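Local coordinates for peroxisomal fatty acid beta-oxidation multifunctional protein MFP2 (Arabidopsis thaliana, PDB 2WTB) that carries out successive steps of peroxisomal fatty acid beta-oxidation, hydrating long-chain enoyl-CoAs and dehydrogenating 3-hydroxyacyl-CoAs of various lengths during seed germination, at residues M672-Y684 against L704-A716. Residues are numbered along the deposited sequence; the frame is centred on the assembly and turned at random.
Sequences MFWADSIGSKYIY and LAERGSKGVLLSA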
loop_
_atom_site.group_PDB
_atom_site.type_symbol
_atom_site.label_atom_id
_atom_site.label_comp_id
_atom_site.label_asym_id
_atom_site.label_seq_id
_atom_site.Cartn_x
_atom_site.Cartn_y
_atom_site.Cartn_z
ATOM N N MET A 672 -10.006 -2.527 11.962
ATOM C CA MET A 672 -11.456 -2.399 12.081
ATOM C C MET A 672 -12.185 -3.417 11.211
ATOM O O MET A 672 -13.148 -4.041 11.654
ATOM C CB MET A 672 -11.912 -0.978 11.738
ATOM C CG MET A 672 -11.411 0.087 12.703
ATOM S SD MET A 672 -12.188 0.015 14.331
ATOM C CE MET A 672 -13.870 0.472 13.921
ATOM N N PHE A 673 -11.725 -3.583 9.976
ATOM C CA PHE A 673 -12.290 -4.593 9.085
ATOM C C PHE A 673 -12.182 -5.982 9.713
ATOM O O PHE A 673 -13.073 -6.817 9.555
ATOM C CB PHE A 673 -11.583 -4.570 7.730
ATOM C CG PHE A 673 -12.122 -5.569 6.745
ATOM C CD1 PHE A 673 -13.049 -5.190 5.790
ATOM C CD2 PHE A 673 -11.697 -6.889 6.769
ATOM C CE1 PHE A 673 -13.543 -6.107 4.879
ATOM C CE2 PHE A 673 -12.191 -7.811 5.862
ATOM C CZ PHE A 673 -13.113 -7.419 4.916
ATOM N N TRP A 674 -11.084 -6.216 10.426
ATOM C CA TRP A 674 -10.842 -7.494 11.086
ATOM C C TRP A 674 -11.768 -7.657 12.284
ATOM O O TRP A 674 -12.316 -8.734 12.513
ATOM C CB TRP A 674 -9.377 -7.594 11.522
ATOM C CG TRP A 674 -9.045 -8.829 12.306
ATOM C CD1 TRP A 674 -8.951 -10.103 11.827
ATOM C CD2 TRP A 674 -8.743 -8.906 13.706
ATOM N NE1 TRP A 674 -8.621 -10.967 12.841
ATOM C CE2 TRP A 674 -8.486 -10.258 14.006
ATOM C CE3 TRP A 674 -8.672 -7.963 14.737
ATOM C CZ2 TRP A 674 -8.161 -10.692 15.290
ATOM C CZ3 TRP A 674 -8.348 -8.395 16.013
ATOM C CH2 TRP A 674 -8.097 -9.749 16.279
ATOM N N ALA A 675 -11.945 -6.577 13.040
ATOM C CA ALA A 675 -12.831 -6.584 14.200
ATOM C C ALA A 675 -14.243 -7.020 13.823
ATOM O O ALA A 675 -14.845 -7.849 14.505
ATOM C CB ALA A 675 -12.853 -5.211 14.866
ATOM N N ASP A 676 -14.771 -6.457 12.741
ATOM C CA ASP A 676 -16.093 -6.842 12.258
ATOM C C ASP A 676 -16.063 -8.226 11.622
ATOM O O ASP A 676 -17.097 -8.879 11.477
ATOM C CB ASP A 676 -16.629 -5.813 11.267
ATOM C CG ASP A 676 -17.313 -4.647 11.953
ATOM O OD1 ASP A 676 -17.394 -3.559 11.345
ATOM O OD2 ASP A 676 -17.769 -4.823 13.103
ATOM N N SER A 677 -14.869 -8.669 11.243
ATOM C CA SER A 677 -14.689 -9.992 10.665
ATOM C C SER A 677 -14.918 -11.064 11.725
ATOM O O SER A 677 -15.254 -12.207 11.411
ATOM C CB SER A 677 -13.287 -10.126 10.072
ATOM O OG SER A 677 -13.079 -11.426 9.551
ATOM N N ILE A 678 -14.736 -10.678 12.984
ATOM C CA ILE A 678 -14.913 -11.587 14.109
ATOM C C ILE A 678 -16.287 -11.407 14.743
ATOM O O ILE A 678 -16.895 -12.368 15.214
ATOM C CB ILE A 678 -13.827 -11.366 15.177
ATOM C CG1 ILE A 678 -12.452 -11.729 14.613
ATOM C CG2 ILE A 678 -14.122 -12.188 16.423
ATOM C CD1 ILE A 678 -11.327 -11.528 15.594
ATOM N N GLY A 679 -16.773 -10.170 14.746
ATOM C CA GLY A 679 -18.072 -9.863 15.314
ATOM C C GLY A 679 -17.963 -9.038 16.579
ATOM O O GLY A 679 -17.237 -9.398 17.505
ATOM N N SER A 680 -18.686 -7.924 16.617
ATOM C CA SER A 680 -18.647 -7.025 17.763
ATOM C C SER A 680 -19.146 -7.707 19.034
ATOM O O SER A 680 -18.581 -7.518 20.110
ATOM C CB SER A 680 -19.474 -5.768 17.489
ATOM O OG SER A 680 -20.835 -6.093 17.272
ATOM N N LYS A 681 -20.206 -8.498 18.903
ATOM C CA LYS A 681 -20.791 -9.183 20.049
ATOM C C LYS A 681 -19.770 -10.090 20.734
ATOM O O LYS A 681 -19.702 -10.146 21.961
ATOM C CB LYS A 681 -22.028 -9.982 19.628
ATOM C CG LYS A 681 -22.940 -10.366 20.782
ATOM C CD LYS A 681 -24.328 -10.735 20.288
ATOM C CE LYS A 681 -25.312 -10.837 21.441
ATOM N NZ LYS A 681 -26.710 -11.026 20.965
ATOM N N TYR A 682 -18.976 -10.794 19.933
ATOM C CA TYR A 682 -17.903 -11.629 20.458
ATOM C C TYR A 682 -16.846 -10.778 21.158
ATOM O O TYR A 682 -16.589 -10.948 22.349
ATOM C CB TYR A 682 -17.258 -12.436 19.331
ATOM C CG TYR A 682 -16.122 -13.327 19.783
ATOM C CD1 TYR A 682 -16.338 -14.669 20.070
ATOM C CD2 TYR A 682 -14.834 -12.826 19.918
ATOM C CE1 TYR A 682 -15.302 -15.487 20.480
ATOM C CE2 TYR A 682 -13.792 -13.636 20.329
ATOM C CZ TYR A 682 -14.031 -14.966 20.609
ATOM O OH TYR A 682 -12.996 -15.774 21.019
ATOM N N ILE A 683 -16.238 -9.864 20.408
ATOM C CA ILE A 683 -15.215 -8.970 20.948
ATOM C C ILE A 683 -15.685 -8.293 22.235
ATOM O O ILE A 683 -14.921 -8.155 23.188
ATOM C CB ILE A 683 -14.806 -7.892 19.919
ATOM C CG1 ILE A 683 -14.227 -8.547 18.665
ATOM C CG2 ILE A 683 -13.799 -6.924 20.523
ATOM C CD1 ILE A 683 -13.710 -7.560 17.641
ATOM N N TYR A 684 -16.946 -7.873 22.251
ATOM C CA TYR A 684 -17.536 -7.254 23.431
ATOM C C TYR A 684 -17.596 -8.241 24.591
ATOM O O TYR A 684 -17.027 -7.999 25.655
ATOM C CB TYR A 684 -18.936 -6.728 23.107
ATOM C CG TYR A 684 -19.721 -6.238 24.305
ATOM C CD1 TYR A 684 -19.287 -5.146 25.046
ATOM C CD2 TYR A 684 -20.906 -6.856 24.683
ATOM C CE1 TYR A 684 -20.004 -4.692 26.138
ATOM C CE2 TYR A 684 -21.631 -6.406 25.772
ATOM C CZ TYR A 684 -21.176 -5.325 26.495
ATOM O OH TYR A 684 -21.895 -4.874 27.581
ATOM N N LEU A 704 -18.126 0.643 21.710
ATOM C CA LEU A 704 -18.033 -0.787 21.437
ATOM C C LEU A 704 -19.143 -1.557 22.145
ATOM O O LEU A 704 -19.771 -2.439 21.560
ATOM C CB LEU A 704 -16.666 -1.330 21.864
ATOM C CG LEU A 704 -16.191 -2.642 21.230
ATOM C CD1 LEU A 704 -14.742 -2.916 21.602
ATOM C CD2 LEU A 704 -17.074 -3.817 21.623
ATOM N N ALA A 705 -19.377 -1.216 23.407
ATOM C CA ALA A 705 -20.380 -1.902 24.211
ATOM C C ALA A 705 -21.775 -1.780 23.605
ATOM O O ALA A 705 -22.467 -2.779 23.412
ATOM C CB ALA A 705 -20.369 -1.371 25.638
ATOM N N GLU A 706 -22.178 -0.550 23.302
ATOM C CA GLU A 706 -23.516 -0.290 22.785
ATOM C C GLU A 706 -23.742 -0.998 21.451
ATOM O O GLU A 706 -24.840 -1.481 21.174
ATOM C CB GLU A 706 -23.744 1.216 22.635
ATOM C CG GLU A 706 -25.114 1.694 23.100
ATOM C CD GLU A 706 -26.251 1.173 22.242
ATOM O OE1 GLU A 706 -26.040 0.977 21.026
ATOM O OE2 GLU A 706 -27.359 0.969 22.784
ATOM N N ARG A 707 -22.697 -1.062 20.630
ATOM C CA ARG A 707 -22.794 -1.711 19.326
ATOM C C ARG A 707 -22.659 -3.226 19.421
ATOM O O ARG A 707 -23.293 -3.962 18.666
ATOM C CB ARG A 707 -21.747 -1.155 18.361
ATOM C CG ARG A 707 -22.079 0.218 17.814
ATOM C CD ARG A 707 -21.252 0.535 16.580
ATOM N NE ARG A 707 -21.683 1.776 15.942
ATOM C CZ ARG A 707 -21.226 2.209 14.774
ATOM N NH1 ARG A 707 -20.322 1.502 14.112
ATOM N NH2 ARG A 707 -21.671 3.349 14.264
ATOM N N GLY A 708 -21.824 -3.686 20.348
ATOM C CA GLY A 708 -21.577 -5.106 20.516
ATOM C C GLY A 708 -22.812 -5.870 20.951
ATOM O O GLY A 708 -23.079 -6.969 20.464
ATOM N N SER A 709 -23.568 -5.285 21.874
ATOM C CA SER A 709 -24.776 -5.917 22.386
ATOM C C SER A 709 -25.804 -6.135 21.282
ATOM O O SER A 709 -26.447 -7.181 21.217
ATOM C CB SER A 709 -25.382 -5.071 23.505
ATOM O OG SER A 709 -24.441 -4.863 24.543
ATOM N N LYS A 710 -25.951 -5.139 20.413
ATOM C CA LYS A 710 -26.909 -5.218 19.316
ATOM C C LYS A 710 -26.368 -6.061 18.166
ATOM O O LYS A 710 -27.085 -6.355 17.209
ATOM C CB LYS A 710 -27.265 -3.814 18.819
ATOM C CG LYS A 710 -27.788 -2.886 19.903
ATOM N N GLY A 711 -25.099 -6.447 18.266
ATOM C CA GLY A 711 -24.464 -7.273 17.253
ATOM C C GLY A 711 -24.293 -6.565 15.923
ATOM O O GLY A 711 -24.160 -7.208 14.882
ATOM N N VAL A 712 -24.293 -5.235 15.959
ATOM C CA VAL A 712 -24.152 -4.432 14.749
ATOM C C VAL A 712 -22.683 -4.226 14.380
ATOM O O VAL A 712 -21.790 -4.493 15.183
ATOM C CB VAL A 712 -24.837 -3.061 14.904
ATOM C CG1 VAL A 712 -26.340 -3.234 15.072
ATOM C CG2 VAL A 712 -24.250 -2.307 16.084
ATOM N N LEU A 713 -22.439 -3.746 13.163
ATOM C CA LEU A 713 -21.076 -3.541 12.683
ATOM C C LEU A 713 -20.425 -2.318 13.322
ATOM O O LEU A 713 -21.072 -1.290 13.519
ATOM C CB LEU A 713 -21.046 -3.416 11.157
ATOM C CG LEU A 713 -21.688 -4.555 10.364
ATOM C CD1 LEU A 713 -23.194 -4.352 10.254
ATOM C CD2 LEU A 713 -21.062 -4.661 8.985
ATOM N N LEU A 714 -19.140 -2.436 13.640
ATOM C CA LEU A 714 -18.404 -1.359 14.292
ATOM C C LEU A 714 -17.914 -0.320 13.288
ATOM O O LEU A 714 -17.746 0.851 13.626
ATOM C CB LEU A 714 -17.215 -1.919 15.076
ATOM C CG LEU A 714 -17.526 -2.884 16.221
ATOM C CD1 LEU A 714 -16.240 -3.383 16.864
ATOM C CD2 LEU A 714 -18.423 -2.222 17.253
ATOM N N SER A 715 -17.680 -0.757 12.057
ATOM C CA SER A 715 -17.142 0.121 11.025
ATOM C C SER A 715 -18.220 1.035 10.455
ATOM O O SER A 715 -17.925 1.966 9.707
ATOM C CB SER A 715 -16.491 -0.699 9.908
ATOM O OG SER A 715 -15.338 -1.374 10.380
ATOM N N ALA A 716 -19.470 0.760 10.813
ATOM C CA ALA A 716 -20.591 1.579 10.371
ATOM C C ALA A 716 -20.400 3.024 10.819
ATOM O O ALA A 716 -19.916 3.276 11.923
ATOM C CB ALA A 716 -21.900 1.023 10.907
#
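Asp676, near the C-terminal end of helix 671-678, turns its carboxylate to the chain that follows helix 702-710 and takes two successive amides. Its OD2 accepts the N-H of Leu714 through the syn lone pair in an almost straight bond (2.8 Å, 178°), while its OD1 receives Ser715 N at 2.9 Å, also on the syn side, and Ser715 OG from above the carboxylate plane. An aspartate suits this place because its short chain sets both oxygens against backbone donors; an asparagine here would probably leave one of the two amides without its acceptor, since an NH2 would replace one oxygen.

Ser680, small and polar, binds Val712 O through OG (2.8 Å), with OG set between the backbone N and the carbonyl carbon (chi1 62°), which points it at that oxygen. The packing is tightest where the segment axes of 680-684 and 704-710 approach to 7.3 Å. Gly708 suits the crossing, because a CB there would come too close to Tyr684 CB unless the backbone moved. Tyr684 enters as a knob among Leu704, Ala705, Gly708 and Ser709, with Ala705 O over one ring face and Ala705 CB 3.4 Å from Tyr684 CE1. Leu714, buried, lays its branched end against Ser680 CB and Ala675.

By contrast, the side holding Lys681, Ser709 and Gly711 is exposed: the extended lysine lets its aliphatic part pass Gly708 O, and Gly711, with positive phi, ends helix 702-710 in a Schellman motif.

This is structural packing within the C-terminal helical region. Helix 624-644 touches Met672, Ala675 and Ile683, and helix 651-662 meets Met672 and Ser715.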